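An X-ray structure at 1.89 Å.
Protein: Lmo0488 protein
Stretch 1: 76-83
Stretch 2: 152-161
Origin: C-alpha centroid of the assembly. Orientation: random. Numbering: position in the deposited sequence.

Stretch 1 (76-83) KQELVVVV
Stretch 2 (152-161) SIMPKISSLA

How do the two backbones lie against each other? The strand that includes Val 80 to Val 83 and the strand that includes Ser 152 to Met 154 run antiparallel as neighbours in one sheet, their N-to-C directions 141° apart and their axes approaching to 4.6 Å. Phi/psi values are extended throughout, from -78/135 at Leu 79 to -132/165 at Val 80 and -161/169 at Met 154. Narrow pairs, Leu 79 with Pro 155 (CA to CA 4.5 Å) and Val 81 with Ile 153 (CA to CA 4.4 Å), alternate with the wider hydrogen-bonded pairs Val 80 with Met 154 (CA to CA 5.7 Å) and Val 82 with Ser 152 (CA to CA 5.2 Å). Beyond the strand, the chain turns through Ser 158 (-63/-28) and Ser 159 (-69/-21) into a 3-10 segment at Leu 160, whose N bonds to Ile 157 O at 3.1 Å.

What fixes the register? Each wide pair is closed by two hydrogen bonds: Val 80 N to Met 154 O (2.9 Å) and Met 154 N to Val 80 O (3.0 Å), then Val 82 N to Ser 152 O (2.8 Å) and Ser 152 N to Val 82 O (2.9 Å). Lys 156 N to Glu 78 O (2.7 Å) extends the ladder past Pro 155, which has no amide hydrogen to donate. At the narrow pairs, CA-H groups face carbonyls instead, with Ile 153 CA and Val 80 O 3.2 Å apart and Val 81 CA and Ser 152 O also 3.2 Å apart. A water accepts from Glu 78 N (2.7 Å) and donates to Lys 156 O (3.0 Å), bridging the backbones.

Which side chains share a face? Val 80 (m), Val 82 (t), Ser 152 (p) and Met 154 (chi p, t, m) lie on one face. There Val 82 CG2 packs 3.7 Å from Met 154 CG and 4.0 Å from Leu 160 CD1, while Val 80 CG2 is 4.2 Å from Leu 160 CD1; Leu 160 (m, t) thus reaches both valines. Ser 152 OG is buried without a polar partner. Val 81 (t) and Ile 153 (t, t) occupy the other face, and Leu 79 CD1 comes within 4.2 Å of Ile 153 CD1.

How does the contact end near Glu 78? Glu 78 (t, t) and Lys 156 (t, t, -142°, t) are both exposed, and Glu 78 OE1 stays 4.2 Å from Lys 156 NZ, too far for a salt bridge. The CA-to-CB bond of Gln 77 points toward the other stretch, and in its m, t rotamer OE1 lies 3.4 Å from Pro 155 CB.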

# COMPACT_ATOMS: atom_id res chain seq x y z
N LYS A 76 9.86 -13.19 -9.75
CA LYS A 76 9.37 -14.21 -8.83
C LYS A 76 9.58 -13.74 -7.40
O LYS A 76 10.33 -12.79 -7.14
CB LYS A 76 10.07 -15.55 -9.03
CG LYS A 76 11.56 -15.51 -8.73
CD LYS A 76 12.24 -16.77 -9.27
CE LYS A 76 13.75 -16.66 -9.15
NZ LYS A 76 14.14 -16.24 -7.77
N GLN A 77 8.90 -14.40 -6.46
CA GLN A 77 9.08 -14.11 -5.04
C GLN A 77 9.18 -15.40 -4.26
O GLN A 77 8.76 -16.47 -4.73
CB GLN A 77 7.94 -13.24 -4.49
CG GLN A 77 7.88 -11.88 -5.12
CD GLN A 77 6.67 -11.10 -4.69
OE1 GLN A 77 5.58 -11.65 -4.53
NE2 GLN A 77 6.85 -9.79 -4.51
N GLU A 78 9.73 -15.30 -3.06
CA GLU A 78 9.80 -16.41 -2.12
C GLU A 78 8.72 -16.22 -1.06
O GLU A 78 8.68 -15.17 -0.40
CB GLU A 78 11.18 -16.48 -1.48
CG GLU A 78 11.33 -17.56 -0.42
CD GLU A 78 12.58 -17.38 0.45
OE1 GLU A 78 13.38 -16.45 0.18
OE2 GLU A 78 12.76 -18.17 1.41
N LEU A 79 7.85 -17.21 -0.89
CA LEU A 79 6.90 -17.18 0.20
C LEU A 79 7.57 -17.58 1.51
O LEU A 79 8.35 -18.53 1.55
CB LEU A 79 5.73 -18.11 -0.09
CG LEU A 79 4.79 -17.61 -1.18
CD1 LEU A 79 3.56 -18.53 -1.26
CD2 LEU A 79 4.42 -16.15 -0.91
N VAL A 80 7.29 -16.82 2.58
CA VAL A 80 7.83 -17.07 3.91
C VAL A 80 6.68 -17.03 4.91
O VAL A 80 5.60 -16.51 4.62
CB VAL A 80 8.91 -16.05 4.31
CG1 VAL A 80 10.17 -16.26 3.52
CG2 VAL A 80 8.39 -14.60 4.14
N VAL A 81 6.94 -17.54 6.10
CA VAL A 81 6.02 -17.38 7.23
C VAL A 81 6.60 -16.32 8.16
O VAL A 81 7.80 -16.35 8.48
CB VAL A 81 5.78 -18.72 7.95
CG1 VAL A 81 5.05 -18.49 9.27
CG2 VAL A 81 4.95 -19.66 7.07
N VAL A 82 5.75 -15.37 8.57
CA VAL A 82 6.15 -14.23 9.38
C VAL A 82 5.38 -14.27 10.70
O VAL A 82 4.16 -14.44 10.70
CB VAL A 82 5.91 -12.90 8.64
CG1 VAL A 82 6.52 -11.75 9.41
CG2 VAL A 82 6.49 -12.97 7.22
N VAL A 83 6.10 -14.14 11.81
CA VAL A 83 5.52 -14.27 13.13
C VAL A 83 6.08 -13.17 14.00
O VAL A 83 7.16 -12.63 13.72
CB VAL A 83 5.81 -15.67 13.75
CG1 VAL A 83 5.35 -16.78 12.81
CG2 VAL A 83 7.30 -15.84 14.06
N SER A 152 1.51 -14.91 9.54
CA SER A 152 1.12 -14.80 8.14
C SER A 152 2.08 -15.60 7.26
O SER A 152 3.20 -15.91 7.64
CB SER A 152 1.08 -13.33 7.69
OG SER A 152 2.39 -12.84 7.47
N ILE A 153 1.59 -15.94 6.06
CA ILE A 153 2.42 -16.37 4.94
C ILE A 153 2.34 -15.28 3.88
O ILE A 153 1.24 -14.86 3.51
CB ILE A 153 1.97 -17.73 4.38
CG1 ILE A 153 2.79 -18.13 3.16
CG2 ILE A 153 0.49 -17.67 4.00
CD1 ILE A 153 2.47 -19.53 2.65
N MET A 154 3.48 -14.82 3.39
CA MET A 154 3.50 -13.66 2.50
C MET A 154 4.82 -13.65 1.74
O MET A 154 5.74 -14.40 2.08
CB MET A 154 3.31 -12.35 3.28
CG MET A 154 4.41 -12.04 4.27
SD MET A 154 4.02 -10.68 5.42
CE MET A 154 3.72 -9.34 4.26
N PRO A 155 4.94 -12.81 0.71
CA PRO A 155 6.22 -12.72 -0.01
C PRO A 155 7.31 -12.15 0.88
O PRO A 155 7.07 -11.24 1.68
CB PRO A 155 5.92 -11.77 -1.18
CG PRO A 155 4.47 -11.55 -1.19
CD PRO A 155 3.94 -11.87 0.19
N LYS A 156 8.53 -12.66 0.71
CA LYS A 156 9.66 -12.05 1.40
C LYS A 156 9.97 -10.72 0.73
O LYS A 156 10.29 -10.67 -0.46
CB LYS A 156 10.86 -12.99 1.37
CG LYS A 156 11.99 -12.53 2.28
CD LYS A 156 13.30 -13.24 1.96
CE LYS A 156 14.06 -13.55 3.24
NZ LYS A 156 15.45 -14.02 2.98
N ILE A 157 9.79 -9.62 1.46
CA ILE A 157 9.99 -8.27 0.94
C ILE A 157 10.87 -7.51 1.92
O ILE A 157 10.97 -7.85 3.11
CB ILE A 157 8.66 -7.53 0.70
CG1 ILE A 157 7.82 -7.45 1.97
CG2 ILE A 157 7.87 -8.22 -0.41
CD1 ILE A 157 6.53 -6.66 1.80
N SER A 158 11.52 -6.46 1.41
CA SER A 158 12.59 -5.80 2.15
C SER A 158 12.09 -5.17 3.45
O SER A 158 12.87 -5.02 4.40
CB SER A 158 13.28 -4.75 1.27
OG SER A 158 12.37 -3.73 0.88
N SER A 159 10.81 -4.78 3.50
CA SER A 159 10.27 -4.10 4.67
C SER A 159 10.16 -5.01 5.90
O SER A 159 10.09 -4.50 7.02
CB SER A 159 8.90 -3.52 4.34
OG SER A 159 8.00 -4.55 3.97
N LEU A 160 10.13 -6.33 5.72
CA LEU A 160 9.92 -7.22 6.86
C LEU A 160 11.02 -7.05 7.91
O LEU A 160 10.75 -7.14 9.11
CB LEU A 160 9.85 -8.68 6.38
CG LEU A 160 8.78 -9.02 5.33
CD1 LEU A 160 8.74 -10.52 4.92
CD2 LEU A 160 7.38 -8.53 5.74
N ALA A 161 12.24 -6.75 7.47
CA ALA A 161 13.36 -6.61 8.40
C ALA A 161 13.19 -5.45 9.37
O ALA A 161 13.92 -5.39 10.36
CB ALA A 161 14.66 -6.45 7.62
O HOH W 1 10.73 -12.78 -2.61